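Homocitrate synthase (Sulfolobus acidocaldarius, PDB 6KTQ) catalyses the aldol-type condensation of acetyl-CoA with 2-oxoglutarate to give homocitrate, the first step of lysine biosynthesis through the alpha-aminoadipate pathway. Local coordinates at residues M70-H75 with K163-A168; A121-I126 with G190-S195. One frame throughout, in Å; residues are numbered along the deposited sequence.

Contact 1. Residues M70-H75 with K163-A168. With AKG (2-oxoglutaric acid), chain D.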
loop_
_atom_site.group_PDB
_atom_site.type_symbol
_atom_site.label_atom_id
_atom_site.label_comp_id
_atom_site.label_asym_id
_atom_site.label_seq_id
_atom_site.Cartn_x
_atom_site.Cartn_y
_atom_site.Cartn_z
ATOM N N MET A 70 7.860 -21.001 -11.469
ATOM C CA MET A 70 7.173 -22.270 -11.318
ATOM C C MET A 70 6.584 -22.747 -12.639
ATOM O O MET A 70 6.023 -21.950 -13.385
ATOM C CB MET A 70 6.045 -22.145 -10.289
ATOM C CG MET A 70 6.465 -21.806 -8.868
ATOM S SD MET A 70 5.005 -21.654 -7.838
ATOM C CE MET A 70 5.727 -20.937 -6.360
ATOM N N ILE A 71 6.732 -24.046 -12.910
ATOM C CA ILE A 71 6.071 -24.686 -14.025
ATOM C C ILE A 71 5.044 -25.689 -13.519
ATOM O O ILE A 71 5.394 -26.662 -12.857
ATOM C CB ILE A 71 7.057 -25.430 -14.921
ATOM C CG1 ILE A 71 8.059 -24.459 -15.551
ATOM C CG2 ILE A 71 6.297 -26.215 -15.996
ATOM C CD1 ILE A 71 9.278 -25.155 -16.133
ATOM N N GLU A 72 3.777 -25.439 -13.825
ATOM C CA GLU A 72 2.706 -26.415 -13.636
ATOM C C GLU A 72 2.724 -27.374 -14.865
ATOM O O GLU A 72 2.284 -27.040 -15.986
ATOM C CB GLU A 72 1.372 -25.690 -13.458
ATOM C CG GLU A 72 0.430 -26.353 -12.488
ATOM C CD GLU A 72 -0.720 -25.459 -12.093
ATOM O OE1 GLU A 72 -1.675 -25.307 -12.893
ATOM O OE2 GLU A 72 -0.685 -24.920 -10.979
ATOM N N ALA A 73 3.267 -28.555 -14.643
ATOM C CA ALA A 73 3.609 -29.488 -15.716
ATOM C C ALA A 73 2.451 -30.398 -16.152
ATOM O O ALA A 73 2.552 -31.107 -17.174
ATOM C CB ALA A 73 4.790 -30.342 -15.266
ATOM N N GLY A 74 1.378 -30.408 -15.362
ATOM C CA GLY A 74 0.174 -31.143 -15.693
ATOM C C GLY A 74 -0.463 -31.800 -14.500
ATOM O O GLY A 74 0.033 -31.707 -13.364
ATOM N N HIS A 75 -1.575 -32.472 -14.780
ATOM C CA HIS A 75 -2.360 -33.233 -13.821
ATOM C C HIS A 75 -2.158 -34.719 -14.153
ATOM O O HIS A 75 -2.782 -35.241 -15.097
ATOM C CB HIS A 75 -3.809 -32.862 -14.006
ATOM C CG HIS A 75 -4.733 -33.546 -13.065
ATOM N ND1 HIS A 75 -6.087 -33.293 -13.054
ATOM C CD2 HIS A 75 -4.512 -34.492 -12.118
ATOM C CE1 HIS A 75 -6.658 -34.050 -12.133
ATOM N NE2 HIS A 75 -5.726 -34.790 -11.557
ATOM N N LYS A 163 5.516 -29.953 -0.592
ATOM C CA LYS A 163 4.804 -28.682 -0.438
ATOM C C LYS A 163 3.437 -28.740 -1.096
ATOM O O LYS A 163 3.278 -29.351 -2.156
ATOM C CB LYS A 163 5.632 -27.533 -0.994
ATOM C CG LYS A 163 6.826 -27.219 -0.099
ATOM C CD LYS A 163 7.605 -25.979 -0.525
ATOM C CE LYS A 163 8.745 -26.293 -1.489
ATOM N NZ LYS A 163 8.281 -26.677 -2.855
ATOM N N VAL A 164 2.443 -28.127 -0.451
ATOM C CA VAL A 164 1.086 -28.168 -0.941
ATOM C C VAL A 164 0.476 -26.789 -1.183
ATOM O O VAL A 164 0.424 -25.926 -0.297
ATOM C CB VAL A 164 0.189 -28.962 0.006
ATOM C CG1 VAL A 164 -1.233 -29.047 -0.542
ATOM C CG2 VAL A 164 0.761 -30.354 0.198
ATOM N N ARG A 165 0.012 -26.582 -2.411
ATOM C CA ARG A 165 -0.868 -25.461 -2.694
ATOM C C ARG A 165 -2.309 -25.939 -2.708
ATOM O O ARG A 165 -2.590 -27.043 -3.145
ATOM C CB ARG A 165 -0.492 -24.808 -4.030
ATOM C CG ARG A 165 -1.435 -23.686 -4.404
ATOM C CD ARG A 165 -1.072 -23.146 -5.776
ATOM N NE ARG A 165 -1.885 -23.710 -6.843
ATOM C CZ ARG A 165 -1.459 -23.959 -8.081
ATOM N NH1 ARG A 165 -0.197 -23.759 -8.425
ATOM N NH2 ARG A 165 -2.309 -24.448 -8.973
ATOM N N PHE A 166 -3.227 -25.109 -2.237
ATOM C CA PHE A 166 -4.628 -25.359 -2.408
ATOM C C PHE A 166 -5.154 -24.326 -3.375
ATOM O O PHE A 166 -4.898 -23.152 -3.199
ATOM C CB PHE A 166 -5.409 -25.255 -1.095
ATOM C CG PHE A 166 -6.881 -25.361 -1.295
ATOM C CD1 PHE A 166 -7.446 -26.587 -1.609
ATOM C CD2 PHE A 166 -7.695 -24.224 -1.266
ATOM C CE1 PHE A 166 -8.789 -26.695 -1.858
ATOM C CE2 PHE A 166 -9.047 -24.329 -1.502
ATOM C CZ PHE A 166 -9.599 -25.563 -1.799
ATOM N N THR A 167 -5.902 -24.767 -4.382
ATOM C CA THR A 167 -6.559 -23.853 -5.300
ATOM C C THR A 167 -8.017 -23.747 -4.952
ATOM O O THR A 167 -8.729 -24.753 -4.941
ATOM C CB THR A 167 -6.413 -24.318 -6.756
ATOM O OG1 THR A 167 -5.054 -24.196 -7.141
ATOM C CG2 THR A 167 -7.252 -23.465 -7.678
ATOM N N ALA A 168 -8.455 -22.533 -4.650
ATOM C CA ALA A 168 -9.825 -22.256 -4.388
ATOM C C ALA A 168 -10.489 -21.902 -5.709
ATOM O O ALA A 168 -10.412 -20.768 -6.186
ATOM C CB ALA A 168 -9.971 -21.122 -3.387
HETATM C C1 AKG D . -9.564 -22.704 -12.381
HETATM O O1 AKG D . -9.794 -21.750 -13.148
HETATM O O2 AKG D . -10.349 -22.952 -11.438
HETATM C C2 AKG D . -8.360 -23.530 -12.613
HETATM O O5 AKG D . -8.031 -23.847 -13.764
HETATM C C3 AKG D . -7.498 -23.948 -11.426
HETATM C C4 AKG D . -6.472 -22.830 -11.219
HETATM C C5 AKG D . -5.368 -23.084 -10.201
HETATM O O3 AKG D . -4.902 -22.061 -9.617
HETATM O O4 AKG D . -4.977 -24.270 -9.963
#
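Glu72 OE2 is gripped by both terminal nitrogens of Arg165, lying 2.6 Å from Arg165 NH2 and 2.8 Å from Arg165 NH1. The salt bridge is end-on, but forked onto a single oxygen, so neither hydrogen bond is straight, 148° at NH2 and 136° at NH1. The oxygen sits close to the guanidinium plane, whereas the carboxylate is turned 43° from that plane; NH2 meets OE2 on its syn side, somewhat out of the carboxylate plane. Glu72 reaches over with its chain extended beyond CG, crossing Arg165 at about a right angle, and its OE1 is held by Arg41 and Ser38. It thus serves as a second-shell residue that positions Arg165, and its negative charge would probably temper that of the arginine. Strands 70-74 and 163-169 are not neighbours in the parallel barrel of this TIM-barrel domain: the CA atoms of Glu72 and Arg165 stand 11.6 Å apart, and the two buried side chains span the barrel interior. Arg165 leaves its strand with CG anti to the backbone N and bends at chi3, which lays the guanidinium edge against Thr167 of the same strand. There Arg165 NE donates to Thr167 OG1 over 3.2 Å, in the guanidinium plane, a bond that limits rotation of the group. Thr167 OG1 in turn donates at 2.8 Å to AKG O4, an oxygen of the 2-oxoglutarate carboxylate farther from the keto group, while Arg165 NH2 adds a weak, bent bond to AKG O4 at 2.9 Å.

Contact 2. Residues A121-I126 with G190-S195. With AKG (2-oxoglutaric acid), chain D.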
loop_
_atom_site.group_PDB
_atom_site.type_symbol
_atom_site.label_atom_id
_atom_site.label_comp_id
_atom_site.label_asym_id
_atom_site.label_seq_id
_atom_site.Cartn_x
_atom_site.Cartn_y
_atom_site.Cartn_z
ATOM N N ALA A 121 7.033 -34.633 -7.542
ATOM C CA ALA A 121 6.883 -33.215 -7.840
ATOM C C ALA A 121 7.362 -32.370 -6.659
ATOM O O ALA A 121 7.283 -32.799 -5.505
ATOM C CB ALA A 121 5.444 -32.892 -8.140
ATOM N N ASP A 122 7.822 -31.161 -6.957
ATOM C CA ASP A 122 8.204 -30.203 -5.927
ATOM C C ASP A 122 7.008 -29.736 -5.137
ATOM O O ASP A 122 7.120 -29.479 -3.942
ATOM C CB ASP A 122 8.917 -28.992 -6.534
ATOM C CG ASP A 122 10.192 -29.367 -7.237
ATOM O OD1 ASP A 122 10.883 -30.266 -6.724
ATOM O OD2 ASP A 122 10.528 -28.757 -8.290
ATOM N N ARG A 123 5.855 -29.652 -5.794
ATOM C CA ARG A 123 4.650 -29.127 -5.180
ATOM C C ARG A 123 3.447 -29.810 -5.772
ATOM O O ARG A 123 3.433 -30.109 -6.980
ATOM C CB ARG A 123 4.536 -27.611 -5.408
ATOM C CG ARG A 123 3.214 -27.018 -4.924
ATOM C CD ARG A 123 3.167 -25.494 -5.036
ATOM N NE ARG A 123 4.227 -24.869 -4.243
ATOM C CZ ARG A 123 4.143 -24.578 -2.950
ATOM N NH1 ARG A 123 3.038 -24.773 -2.257
ATOM N NH2 ARG A 123 5.182 -24.036 -2.364
ATOM N N ILE A 124 2.445 -30.040 -4.928
ATOM C CA ILE A 124 1.174 -30.636 -5.337
ATOM C C ILE A 124 0.101 -29.576 -5.139
ATOM O O ILE A 124 -0.024 -29.022 -4.063
ATOM C CB ILE A 124 0.854 -31.934 -4.537
ATOM C CG1 ILE A 124 1.833 -33.061 -4.937
ATOM C CG2 ILE A 124 -0.585 -32.374 -4.757
ATOM C CD1 ILE A 124 1.709 -34.348 -4.130
ATOM N N ALA A 125 -0.640 -29.266 -6.202
ATOM C CA ALA A 125 -1.717 -28.275 -6.159
ATOM C C ALA A 125 -3.050 -28.959 -6.157
ATOM O O ALA A 125 -3.489 -29.480 -7.191
ATOM C CB ALA A 125 -1.628 -27.329 -7.347
ATOM N N ILE A 126 -3.693 -28.976 -4.998
ATOM C CA ILE A 126 -5.002 -29.590 -4.865
ATOM C C ILE A 126 -6.038 -28.527 -5.078
ATOM O O ILE A 126 -5.994 -27.473 -4.432
ATOM C CB ILE A 126 -5.218 -30.228 -3.481
ATOM C CG1 ILE A 126 -4.234 -31.389 -3.263
ATOM C CG2 ILE A 126 -6.645 -30.717 -3.370
ATOM C CD1 ILE A 126 -4.186 -31.888 -1.833
ATOM N N GLY A 190 -1.731 -27.639 6.428
ATOM C CA GLY A 190 -0.340 -27.658 5.981
ATOM C C GLY A 190 -0.034 -27.006 4.628
ATOM O O GLY A 190 1.088 -27.073 4.162
ATOM N N ALA A 191 -1.018 -26.389 3.981
ATOM C CA ALA A 191 -0.764 -25.732 2.680
ATOM C C ALA A 191 0.016 -24.453 2.946
ATOM O O ALA A 191 -0.342 -23.725 3.861
ATOM C CB ALA A 191 -2.080 -25.394 1.998
ATOM N N ASP A 192 1.068 -24.181 2.172
ATOM C CA ASP A 192 1.793 -22.931 2.312
ATOM C C ASP A 192 1.448 -21.880 1.258
ATOM O O ASP A 192 1.895 -20.736 1.384
ATOM C CB ASP A 192 3.298 -23.162 2.314
ATOM C CG ASP A 192 3.801 -23.709 1.002
ATOM O OD1 ASP A 192 3.197 -24.661 0.478
ATOM O OD2 ASP A 192 4.794 -23.193 0.492
ATOM N N ARG A 193 0.722 -22.275 0.200
ATOM C CA ARG A 193 0.268 -21.354 -0.855
ATOM C C ARG A 193 -1.206 -21.611 -1.115
ATOM O O ARG A 193 -1.687 -22.749 -0.987
ATOM C CB ARG A 193 1.068 -21.545 -2.170
ATOM C CG ARG A 193 2.574 -21.329 -2.105
ATOM C CD ARG A 193 3.157 -21.112 -3.506
ATOM N NE ARG A 193 2.632 -19.838 -3.970
ATOM C CZ ARG A 193 3.163 -18.656 -3.699
ATOM N NH1 ARG A 193 4.341 -18.553 -3.095
ATOM N NH2 ARG A 193 2.523 -17.569 -4.063
ATOM N N VAL A 194 -1.939 -20.550 -1.436
ATOM C CA VAL A 194 -3.315 -20.671 -1.878
ATOM C C VAL A 194 -3.449 -19.906 -3.192
ATOM O O VAL A 194 -3.052 -18.743 -3.270
ATOM C CB VAL A 194 -4.319 -20.123 -0.875
ATOM C CG1 VAL A 194 -5.708 -20.060 -1.476
ATOM C CG2 VAL A 194 -4.352 -20.989 0.387
ATOM N N SER A 195 -4.025 -20.554 -4.206
ATOM C CA SER A 195 -4.384 -19.861 -5.444
ATOM C C SER A 195 -5.828 -19.456 -5.403
ATOM O O SER A 195 -6.753 -20.288 -5.162
ATOM C CB SER A 195 -4.139 -20.724 -6.698
ATOM O OG SER A 195 -4.680 -20.071 -7.866
HETATM C C1 AKG D . -9.564 -22.704 -12.381
HETATM O O1 AKG D . -9.794 -21.750 -13.148
HETATM O O2 AKG D . -10.349 -22.952 -11.438
HETATM C C2 AKG D . -8.360 -23.530 -12.613
HETATM O O5 AKG D . -8.031 -23.847 -13.764
HETATM C C3 AKG D . -7.498 -23.948 -11.426
HETATM C C4 AKG D . -6.472 -22.830 -11.219
HETATM C C5 AKG D . -5.368 -23.084 -10.201
HETATM O O3 AKG D . -4.902 -22.061 -9.617
HETATM O O4 AKG D . -4.977 -24.270 -9.963
#
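Arg123 and Asp192 approach from opposite directions and meet end-on, with guanidinium and carboxylate nearly coplanar, their planes 26° apart. Each terminal nitrogen takes its own oxygen: Arg123 NH1 donates to Asp192 OD1 at 2.7 Å, and Arg123 NH2 to the syn lone pair of Asp192 OD2 at 3.0 Å, the latter almost straight at 171°. Asp192 turns its carboxylate to the arginine with CG lying between backbone N and carbonyl carbon (chi1 65°). Arg193 crosses Arg123 at about a right angle, its CD 3.6 Å above the centre of the Arg123 guanidinium, so methylene rather than charge covers that face. Its own guanidinium stands almost perpendicular and is carried off to Glu223 and Asp225. Strands 123-129 and 193-198 are not neighbours in the TIM barrel, and the arginines meet across the gap between them near the N-terminal ends of the strands. Arg123 NE has a second acidic partner, Glu101. With an alanine at Arg123, Asp192 and Glu101 would probably lose their shared cation, and a gap is likely to open beside the Arg193 methylenes. Farther along strand 193-198, Ser195 OG donates to the 2-oxoglutarate oxygen AKG O3 at 2.7 Å.

Contacts 1 and 2 lie in one TIM-barrel catalytic domain, their centres about 6 Å apart. Along the chain their segments alternate, 70-75, 121-126, 163-168 and 190-195, and strand 163-169 of contact 1 is flanked in the sheet by both strands of contact 2. Backbone pairing joins them: Thr167 N lies 2.7 Å from Ile126 O and Ala168 N 2.9 Å from Ser195 O, both probable hydrogen bonds. Side chains meet too, with Arg165 NH2 packed 3.4 Å from Ala125 CB. The two contacts converge on 2-oxoglutarate, contributing bonds to different oxygens of the same carboxylate, so side chains from two adjacent strands, 163-169 and 193-198, hold this end of the substrate.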